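Local atomic coordinates of fatty acid metabolism regulator protein (Bacillus subtilis, PDB entry 1VI0), a protein that represses transcription of fatty acid transport and beta-oxidation genes as a DNA-binding homodimer whose DNA binding is inhibited by long-chain fatty acyl-CoA. Residues M64-I75 and L125-D133; T80-V88 and I135-I145. All coordinates share one frame; numbering follows the deposited sequence. Where two conformers were deposited one is given.

Contact 1 (M64-I75 and L125-D133); sequences MGQFIERMEEDI and LKGYLNILD. With DCC (dodecyl-coa), chain C.
Leu125 opens the contact with its CD1 branch, which lies 3.9 Å from CE of Met64, a selenomethionine here; its other methyl, CD2, faces the pantetheine end of dodecyl-CoA. CE of Met64 also reaches CA7 of the ligand's acyl chain at 3.6 Å. Two residues on, Gly127 leaves a side-chain-free flank beside Ile68. With CG anti to the backbone N (chi1 -177°), Tyr128 turns its ring toward Phe67 and takes the edge of that ring in an offset edge-to-face pair, Phe67 CE2 coming to 3.4 Å from Tyr128 CE1 with the planes at 74°. The Met64 selenium lies obliquely to the same tyrosine ring, 5.2 Å from its centroid, as a Met-aromatic contact, while the phenol OH is hydrogen-bonded to His92. Ile131 then enters as a knob between Ile68, Met71, Glu72 and Ile75. Its CD1 is pressed to 3.4 Å from CD1 of Ile68, tighter than usual, and its CG2 rests 4.0 Å from CD1 of Ile75. The two helices run nearly parallel, at 20° with axes 9.8 Å apart, an apolar helix pair of the TetR-family ligand-binding domain whose Met64 and Leu125 end lines the acyl-CoA pocket.

Contact 2 (T80-V88 and I135-I145); sequences TAKEKLALV and ILTEGIQSGEI
Glu144 grips the first turn of helix 81-97 with both carboxylate oxygens. OE1 takes the N-H of Ala81 through its syn lone pair (N to OE1 2.7 Å), and OE2 accepts from Lys82 N at 2.9 Å, also on the syn side but 24° out of the carboxylate plane. The glutamate chain is fully extended, with CG anti to the backbone N (chi1 179°), which carries the carboxylate across to the helix start, where the helix dipole would probably stabilise its negative charge. Next to it Thr80 and Glu83 close a capping box: Glu83 N donates to Thr80 OG1 at 3.0 Å, and Thr80 N returns a bond to Glu83 OE1. On the other side a Schellman motif at Gly143 ends helix 115-141 and turns the chain back to present Glu144. Lys84 NZ is hydrogen-bonded to the carbonyls of Lys78 and Ile75 and forms a long ion pair with Glu138 OE1, 4.0 Å away. Further along, Ile135 is a knob among Ala81, Lys84, Leu85 and Val88, its CG2 3.8 Å from CG of Leu85 and its CD1 4.0 Å from CG2 of Val88. Replacing Ile135 by an alanine would probably leave a gap between Leu85 and Val88 and strip the aliphatic part of Lys84 of its apolar partner. At Gly139 the helices come close, the CA atoms of Ala81 and Gly139 being 5.4 Å apart; a side chain there would crowd CB of Ala81 and collide with Ile145 of its own segment. This antiparallel pair, at 164°, is flanked by helix 151-171 and helix 182-191, both touching Leu85, by helix 52-75 at Val88, and by His194 and Ile193 of the second subunit.

Overall arrangement
Helix 115-141 runs through both contacts, pairing with helix 52-75 in contact 1 and, farther along, with helix 81-97 in contact 2. The centres lie about 14 Å apart and the contacts touch directly: Met71 CE is 3.2 Å from Val88 CG2, Tyr128 OH packs 3.4 Å from Val88 CG1, and Asp74 CB lies 3.4 Å from Leu87 CD2. Contact 1 borders the dodecyl-CoA, whereas in contact 2 the side chain of Val88 remains about 9 Å from it. Both approach the second subunit, contact 2 directly and contact 1 through the ligand, which is hydrogen-bonded to Lys175 and Glu164 of that subunit.

Contact 1 (M64-I75 and L125-D133)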
# COMPACT_ATOMS: atom_id res chain seq x y z
N MSE A 64 -11.00 -2.90 -13.20
CA MSE A 64 -11.72 -3.07 -11.94
C MSE A 64 -13.14 -3.50 -12.17
O MSE A 64 -13.72 -4.34 -11.45
CB MSE A 64 -11.72 -1.77 -11.09
CG MSE A 64 -12.55 -1.88 -9.80
SE MSE A 64 -11.76 -3.26 -8.65
CE MSE A 64 -10.48 -2.20 -7.73
N GLY A 65 -13.79 -2.85 -13.14
CA GLY A 65 -15.18 -3.15 -13.47
C GLY A 65 -15.37 -4.60 -13.85
O GLY A 65 -16.35 -5.25 -13.44
N GLN A 66 -14.51 -5.17 -14.69
CA GLN A 66 -14.65 -6.59 -15.03
C GLN A 66 -14.51 -7.42 -13.75
O GLN A 66 -15.34 -8.27 -13.44
CB GLN A 66 -13.62 -7.03 -16.08
CG GLN A 66 -13.66 -6.16 -17.32
CD GLN A 66 -12.98 -6.70 -18.54
OE1 GLN A 66 -11.78 -7.00 -18.55
NE2 GLN A 66 -13.74 -6.82 -19.64
N PHE A 67 -13.46 -7.09 -12.99
CA PHE A 67 -13.21 -7.78 -11.72
C PHE A 67 -14.40 -7.76 -10.82
O PHE A 67 -14.81 -8.81 -10.26
CB PHE A 67 -11.96 -7.18 -11.06
CG PHE A 67 -11.59 -7.88 -9.79
CD1 PHE A 67 -11.06 -9.17 -9.81
CD2 PHE A 67 -11.79 -7.27 -8.57
CE1 PHE A 67 -10.74 -9.81 -8.62
CE2 PHE A 67 -11.47 -7.90 -7.38
CZ PHE A 67 -10.96 -9.18 -7.41
N ILE A 68 -15.07 -6.63 -10.65
CA ILE A 68 -16.24 -6.54 -9.79
C ILE A 68 -17.43 -7.28 -10.33
O ILE A 68 -18.11 -7.96 -9.55
CB ILE A 68 -16.59 -5.08 -9.51
CG1 ILE A 68 -15.45 -4.40 -8.73
CG2 ILE A 68 -17.90 -4.95 -8.75
CD1 ILE A 68 -15.06 -5.14 -7.47
N GLU A 69 -17.63 -7.31 -11.65
CA GLU A 69 -18.82 -8.03 -12.16
C GLU A 69 -18.65 -9.53 -11.94
O GLU A 69 -19.57 -10.16 -11.37
CB GLU A 69 -19.22 -7.64 -13.53
CG GLU A 69 -18.22 -7.28 -14.57
CD GLU A 69 -18.79 -6.34 -15.63
OE1 GLU A 69 -18.17 -6.22 -16.72
OE2 GLU A 69 -19.85 -5.72 -15.38
N ARG A 70 -17.44 -10.03 -12.17
CA ARG A 70 -17.14 -11.42 -11.87
C ARG A 70 -17.32 -11.71 -10.37
O ARG A 70 -17.76 -12.80 -10.03
CB ARG A 70 -15.68 -11.78 -12.23
CG ARG A 70 -15.33 -11.38 -13.65
CD ARG A 70 -16.07 -12.25 -14.65
NE ARG A 70 -17.48 -11.96 -14.76
CZ ARG A 70 -18.08 -10.94 -15.34
NH1 ARG A 70 -17.36 -10.01 -15.97
NH2 ARG A 70 -19.40 -10.83 -15.27
N MSE A 71 -16.85 -10.81 -9.50
CA MSE A 71 -16.96 -11.06 -8.07
C MSE A 71 -18.42 -11.21 -7.67
O MSE A 71 -18.82 -12.21 -7.06
CB MSE A 71 -16.35 -9.91 -7.26
CG MSE A 71 -14.83 -9.92 -7.22
SE MSE A 71 -14.20 -11.59 -6.50
CE MSE A 71 -15.41 -11.76 -5.05
N GLU A 72 -19.25 -10.24 -8.07
CA GLU A 72 -20.66 -10.31 -7.68
C GLU A 72 -21.26 -11.63 -8.16
O GLU A 72 -22.03 -12.28 -7.46
CB GLU A 72 -21.44 -9.13 -8.22
CG GLU A 72 -21.29 -7.85 -7.38
CD GLU A 72 -21.44 -8.12 -5.90
OE1 GLU A 72 -20.40 -8.43 -5.29
OE2 GLU A 72 -22.55 -8.07 -5.34
N GLU A 73 -20.89 -12.01 -9.38
CA GLU A 73 -21.34 -13.26 -9.96
C GLU A 73 -20.95 -14.47 -9.12
O GLU A 73 -21.81 -15.29 -8.76
CB GLU A 73 -20.73 -13.38 -11.36
CG GLU A 73 -20.65 -14.84 -11.85
CD GLU A 73 -20.42 -14.87 -13.34
OE1 GLU A 73 -19.56 -14.08 -13.83
OE2 GLU A 73 -21.15 -15.58 -14.06
N ASP A 74 -19.69 -14.60 -8.73
CA ASP A 74 -19.27 -15.75 -7.96
C ASP A 74 -19.67 -15.80 -6.51
O ASP A 74 -19.84 -16.92 -5.99
CB ASP A 74 -17.73 -15.86 -8.02
CG ASP A 74 -17.26 -16.04 -9.46
OD1 ASP A 74 -18.14 -16.34 -10.31
OD2 ASP A 74 -16.06 -15.88 -9.70
N ILE A 75 -19.72 -14.68 -5.80
CA ILE A 75 -19.96 -14.71 -4.36
C ILE A 75 -21.37 -14.93 -3.91
O ILE A 75 -21.58 -15.37 -2.75
CB ILE A 75 -19.38 -13.49 -3.63
CG1 ILE A 75 -20.09 -12.21 -4.05
CG2 ILE A 75 -17.88 -13.41 -3.87
CD1 ILE A 75 -19.53 -10.99 -3.31
N LEU A 125 -11.56 2.35 -6.59
CA LEU A 125 -11.39 1.28 -5.58
C LEU A 125 -12.62 1.05 -4.75
O LEU A 125 -12.93 -0.03 -4.22
CB LEU A 125 -10.19 1.70 -4.73
CG LEU A 125 -9.68 0.68 -3.71
CD1 LEU A 125 -9.24 -0.57 -4.46
CD2 LEU A 125 -8.52 1.30 -2.92
N LYS A 126 -13.40 2.16 -4.57
CA LYS A 126 -14.61 2.12 -3.78
C LYS A 126 -15.53 0.96 -4.08
O LYS A 126 -16.02 0.39 -3.09
CB LYS A 126 -15.37 3.47 -3.83
CG LYS A 126 -14.53 4.58 -3.19
CD LYS A 126 -15.30 5.85 -2.89
CE LYS A 126 -14.40 7.07 -2.90
NZ LYS A 126 -14.40 7.85 -1.64
N GLY A 127 -15.73 0.56 -5.33
CA GLY A 127 -16.60 -0.57 -5.68
C GLY A 127 -16.14 -1.85 -5.00
O GLY A 127 -16.92 -2.63 -4.49
N TYR A 128 -14.83 -2.09 -5.05
CA TYR A 128 -14.29 -3.30 -4.38
C TYR A 128 -14.44 -3.19 -2.88
O TYR A 128 -14.81 -4.20 -2.23
CB TYR A 128 -12.88 -3.43 -4.86
CG TYR A 128 -12.06 -4.60 -4.44
CD1 TYR A 128 -12.58 -5.92 -4.49
CD2 TYR A 128 -10.76 -4.44 -4.07
CE1 TYR A 128 -11.77 -6.98 -4.12
CE2 TYR A 128 -9.95 -5.49 -3.71
CZ TYR A 128 -10.46 -6.76 -3.76
OH TYR A 128 -9.69 -7.80 -3.31
N LEU A 129 -14.04 -2.10 -2.27
CA LEU A 129 -14.17 -1.94 -0.82
C LEU A 129 -15.62 -2.15 -0.39
O LEU A 129 -15.90 -2.67 0.68
CB LEU A 129 -13.61 -0.61 -0.37
CG LEU A 129 -12.15 -0.36 -0.83
CD1 LEU A 129 -11.71 1.03 -0.36
CD2 LEU A 129 -11.23 -1.42 -0.27
N ASN A 130 -16.56 -1.66 -1.21
CA ASN A 130 -17.99 -1.84 -0.94
C ASN A 130 -18.32 -3.36 -0.84
O ASN A 130 -19.11 -3.70 0.00
CB ASN A 130 -18.86 -1.26 -2.03
CG ASN A 130 -19.04 0.23 -2.01
OD1 ASN A 130 -19.45 0.81 -3.05
ND2 ASN A 130 -18.73 0.87 -0.92
N ILE A 131 -17.71 -4.16 -1.71
CA ILE A 131 -17.94 -5.63 -1.66
C ILE A 131 -17.46 -6.18 -0.34
O ILE A 131 -18.23 -6.95 0.34
CB ILE A 131 -17.27 -6.32 -2.86
CG1 ILE A 131 -18.07 -6.01 -4.12
CG2 ILE A 131 -17.22 -7.84 -2.62
CD1 ILE A 131 -17.36 -6.48 -5.38
N LEU A 132 -16.29 -5.78 0.16
CA LEU A 132 -15.76 -6.17 1.45
C LEU A 132 -16.62 -5.75 2.60
O LEU A 132 -17.05 -6.54 3.47
CB LEU A 132 -14.31 -5.67 1.73
CG LEU A 132 -13.27 -6.10 0.69
CD1 LEU A 132 -11.90 -5.47 1.00
CD2 LEU A 132 -13.12 -7.61 0.66
N ASP A 133 -17.24 -4.50 2.46
CA ASP A 133 -18.09 -4.02 3.54
C ASP A 133 -19.39 -4.86 3.63
O ASP A 133 -19.78 -5.18 4.78
CB ASP A 133 -18.52 -2.58 3.24
CG ASP A 133 -17.44 -1.57 3.55
OD1 ASP A 133 -16.26 -1.94 3.78
OD2 ASP A 133 -17.73 -0.33 3.57
C2 DCC C . -12.59 6.21 11.28
C4 DCC C . -12.62 6.48 9.05
C5 DCC C . -11.91 5.32 8.81
C6 DCC C . -11.50 4.63 9.97
C8 DCC C . -12.34 6.14 6.91
C10 DCC C . -8.08 -4.90 -9.39
C11 DCC C . -7.67 -5.28 -10.82
C12 DCC C . -7.78 -4.13 -11.82
N9 DCC C . -12.88 7.02 7.82
N7 DCC C . -11.72 5.13 7.46
N3 DCC C . -13.01 6.96 10.25
N1 DCC C . -11.89 5.05 11.19
N6 DCC C . -10.77 3.52 9.88
C1' DCC C . -13.76 8.22 7.58
C2' DCC C . -13.27 9.13 6.43
O2' DCC C . -12.52 10.20 7.06
C3' DCC C . -14.62 9.74 5.93
O3' DCC C . -15.11 10.67 6.96
C4' DCC C . -15.52 8.44 6.01
O4' DCC C . -14.98 7.66 7.07
C5' DCC C . -15.59 7.74 4.68
O5' DCC C . -14.28 7.49 4.09
P1 DCC C . -13.86 6.09 3.47
O11 DCC C . -12.51 6.21 2.94
O12 DCC C . -14.15 4.99 4.54
O6 DCC C . -14.91 5.80 2.37
P2 DCC C . -14.79 6.66 1.13
O21 DCC C . -15.65 5.97 0.10
O22 DCC C . -15.05 8.06 1.48
O7 DCC C . -13.28 6.58 0.54
CPA DCC C . -12.95 5.42 -0.34
CPB DCC C . -11.46 5.52 -0.79
CP8 DCC C . -10.58 5.89 0.42
CP7 DCC C . -11.39 6.65 -1.80
CP9 DCC C . -11.00 4.31 -1.52
OP3 DCC C . -10.81 5.05 1.50
CP6 DCC C . -9.10 5.92 0.09
OP2 DCC C . -8.67 6.74 -0.71
NP2 DCC C . -8.39 5.04 0.74
CP5 DCC C . -6.90 4.91 0.50
CP4 DCC C . -6.77 3.69 -0.49
CP3 DCC C . -5.33 3.58 -1.02
OP1 DCC C . -4.83 4.52 -1.63
NP1 DCC C . -4.71 2.49 -0.73
CP2 DCC C . -3.31 2.16 -1.09
CP1 DCC C . -3.47 1.02 -2.05
S DCC C . -4.67 1.20 -3.39
P3 DCC C . -15.78 12.11 6.77
O31 DCC C . -15.09 12.79 5.67
O32 DCC C . -17.21 11.93 6.46
O33 DCC C . -15.57 12.74 8.12
CA1 DCC C . -3.67 2.09 -4.61
CA2 DCC C . -4.24 1.98 -6.06
OA1 DCC C . -2.63 2.64 -4.33
CA3 DCC C . -3.88 0.65 -6.74
CA4 DCC C . -4.97 -0.24 -7.22
CA5 DCC C . -5.23 -1.45 -6.36
CA6 DCC C . -5.60 -2.71 -7.13
CA7 DCC C . -7.04 -3.15 -7.00
CA8 DCC C . -7.34 -4.61 -7.00
CA9 DCC C . -7.09 -5.36 -8.31

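Contact 2 (T80-V88 and I135-I145)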
# COMPACT_ATOMS: atom_id res chain seq x y z
N THR A 80 -21.16 -18.28 3.65
CA THR A 80 -20.59 -17.56 4.76
C THR A 80 -19.66 -16.43 4.35
O THR A 80 -19.16 -16.37 3.23
CB THR A 80 -19.84 -18.54 5.72
OG1 THR A 80 -18.65 -18.94 5.02
CG2 THR A 80 -20.70 -19.78 5.96
N ALA A 81 -19.43 -15.54 5.29
CA ALA A 81 -18.49 -14.42 5.05
C ALA A 81 -17.11 -14.99 4.75
O ALA A 81 -16.45 -14.51 3.83
CB ALA A 81 -18.49 -13.52 6.26
N LYS A 82 -16.71 -16.05 5.49
CA LYS A 82 -15.38 -16.66 5.23
C LYS A 82 -15.31 -17.23 3.83
O LYS A 82 -14.33 -16.98 3.14
CB LYS A 82 -15.07 -17.70 6.30
CG LYS A 82 -13.78 -18.52 6.05
CD LYS A 82 -13.52 -19.50 7.21
CE LYS A 82 -12.17 -20.18 6.89
NZ LYS A 82 -11.88 -21.24 7.90
N GLU A 83 -16.35 -17.92 3.34
CA GLU A 83 -16.40 -18.42 1.97
C GLU A 83 -16.32 -17.34 0.93
O GLU A 83 -15.57 -17.38 -0.09
CB GLU A 83 -17.71 -19.25 1.79
CG GLU A 83 -17.61 -20.59 2.46
CD GLU A 83 -18.96 -21.30 2.64
OE1 GLU A 83 -20.02 -20.67 2.60
OE2 GLU A 83 -18.90 -22.53 2.88
N LYS A 84 -17.07 -16.23 1.14
CA LYS A 84 -16.93 -15.10 0.21
C LYS A 84 -15.54 -14.50 0.20
O LYS A 84 -15.02 -14.20 -0.87
CB LYS A 84 -17.99 -14.04 0.56
CG LYS A 84 -19.43 -14.59 0.42
CD LYS A 84 -20.38 -13.48 0.92
CE LYS A 84 -21.78 -14.01 1.19
NZ LYS A 84 -22.46 -14.47 -0.03
N LEU A 85 -14.91 -14.31 1.36
CA LEU A 85 -13.55 -13.72 1.39
C LEU A 85 -12.55 -14.65 0.75
O LEU A 85 -11.66 -14.22 0.02
CB LEU A 85 -13.22 -13.49 2.88
CG LEU A 85 -13.98 -12.29 3.49
CD1 LEU A 85 -13.51 -12.11 4.93
CD2 LEU A 85 -13.61 -11.04 2.68
N ALA A 86 -12.79 -15.98 0.96
CA ALA A 86 -11.90 -16.92 0.26
C ALA A 86 -11.91 -16.73 -1.24
O ALA A 86 -10.81 -16.74 -1.89
CB ALA A 86 -12.28 -18.34 0.64
N LEU A 87 -13.04 -16.48 -1.81
CA LEU A 87 -13.22 -16.24 -3.24
C LEU A 87 -12.57 -14.92 -3.64
O LEU A 87 -11.80 -14.89 -4.63
CB LEU A 87 -14.68 -16.32 -3.60
CG LEU A 87 -14.94 -16.67 -5.09
CD1 LEU A 87 -13.98 -17.77 -5.54
CD2 LEU A 87 -16.37 -17.17 -5.21
N VAL A 88 -12.84 -13.87 -2.86
CA VAL A 88 -12.20 -12.60 -3.15
C VAL A 88 -10.69 -12.73 -3.16
O VAL A 88 -10.09 -12.25 -4.13
CB VAL A 88 -12.57 -11.52 -2.07
CG1 VAL A 88 -11.77 -10.29 -2.35
CG2 VAL A 88 -14.08 -11.22 -2.23
N ILE A 135 -19.77 -8.03 2.61
CA ILE A 135 -19.44 -9.35 3.21
C ILE A 135 -19.43 -9.28 4.71
O ILE A 135 -19.99 -10.08 5.46
CB ILE A 135 -18.09 -9.85 2.66
CG1 ILE A 135 -18.16 -10.17 1.18
CG2 ILE A 135 -17.61 -11.02 3.52
CD1 ILE A 135 -16.78 -10.34 0.53
N LEU A 136 -18.81 -8.24 5.31
CA LEU A 136 -18.68 -8.04 6.73
C LEU A 136 -20.08 -7.81 7.38
O LEU A 136 -20.36 -8.37 8.41
CB LEU A 136 -17.76 -6.85 7.00
CG LEU A 136 -16.26 -7.13 6.69
CD1 LEU A 136 -15.41 -5.86 6.74
CD2 LEU A 136 -15.79 -8.21 7.65
N THR A 137 -20.86 -6.91 6.77
CA THR A 137 -22.18 -6.58 7.40
C THR A 137 -23.16 -7.75 7.31
O THR A 137 -23.94 -7.95 8.23
CB THR A 137 -22.78 -5.27 6.88
OG1 THR A 137 -22.95 -5.31 5.48
CG2 THR A 137 -21.88 -4.10 7.31
N GLU A 138 -23.04 -8.51 6.24
CA GLU A 138 -23.88 -9.74 6.16
C GLU A 138 -23.44 -10.67 7.28
O GLU A 138 -24.20 -11.31 7.97
CB GLU A 138 -23.59 -10.41 4.82
CG GLU A 138 -24.26 -9.81 3.63
CD GLU A 138 -23.74 -10.32 2.31
OE1 GLU A 138 -22.97 -11.32 2.32
OE2 GLU A 138 -24.08 -9.75 1.25
N GLY A 139 -22.09 -10.80 7.41
CA GLY A 139 -21.53 -11.64 8.47
C GLY A 139 -21.94 -11.19 9.85
O GLY A 139 -22.09 -11.99 10.78
N ILE A 140 -21.95 -9.87 10.08
CA ILE A 140 -22.38 -9.31 11.33
C ILE A 140 -23.84 -9.68 11.62
O ILE A 140 -24.11 -10.26 12.67
CB ILE A 140 -22.21 -7.77 11.32
CG1 ILE A 140 -20.73 -7.44 11.41
CG2 ILE A 140 -22.94 -7.19 12.56
CD1 ILE A 140 -20.31 -6.07 10.96
N GLN A 141 -24.75 -9.53 10.69
CA GLN A 141 -26.16 -9.90 10.87
C GLN A 141 -26.38 -11.38 11.13
O GLN A 141 -27.30 -11.74 11.88
CB GLN A 141 -26.95 -9.39 9.67
CG GLN A 141 -27.08 -7.85 9.69
CD GLN A 141 -27.76 -7.32 8.46
OE1 GLN A 141 -28.98 -7.21 8.35
NE2 GLN A 141 -26.94 -7.11 7.43
N SER A 142 -25.56 -12.25 10.54
CA SER A 142 -25.63 -13.68 10.73
C SER A 142 -24.88 -14.17 11.95
O SER A 142 -24.95 -15.40 12.17
CB SER A 142 -25.21 -14.42 9.46
OG SER A 142 -23.75 -14.37 9.48
N GLY A 143 -24.18 -13.35 12.69
CA GLY A 143 -23.47 -13.77 13.92
C GLY A 143 -22.16 -14.47 13.58
O GLY A 143 -21.49 -15.02 14.49
N GLU A 144 -21.68 -14.36 12.35
CA GLU A 144 -20.37 -15.00 12.00
C GLU A 144 -19.20 -14.09 12.30
O GLU A 144 -18.02 -14.57 12.35
CB GLU A 144 -20.32 -15.33 10.51
CG GLU A 144 -19.00 -15.97 10.06
CD GLU A 144 -18.91 -16.17 8.57
OE1 GLU A 144 -19.89 -15.80 7.89
OE2 GLU A 144 -17.88 -16.65 8.07
N ILE A 145 -19.40 -12.81 12.47
CA ILE A 145 -18.28 -11.85 12.63
C ILE A 145 -18.16 -11.40 14.07
O ILE A 145 -19.15 -11.21 14.76
CB ILE A 145 -18.51 -10.64 11.70
CG1 ILE A 145 -18.43 -11.05 10.24
CG2 ILE A 145 -17.55 -9.49 11.98
CD1 ILE A 145 -17.20 -11.77 9.81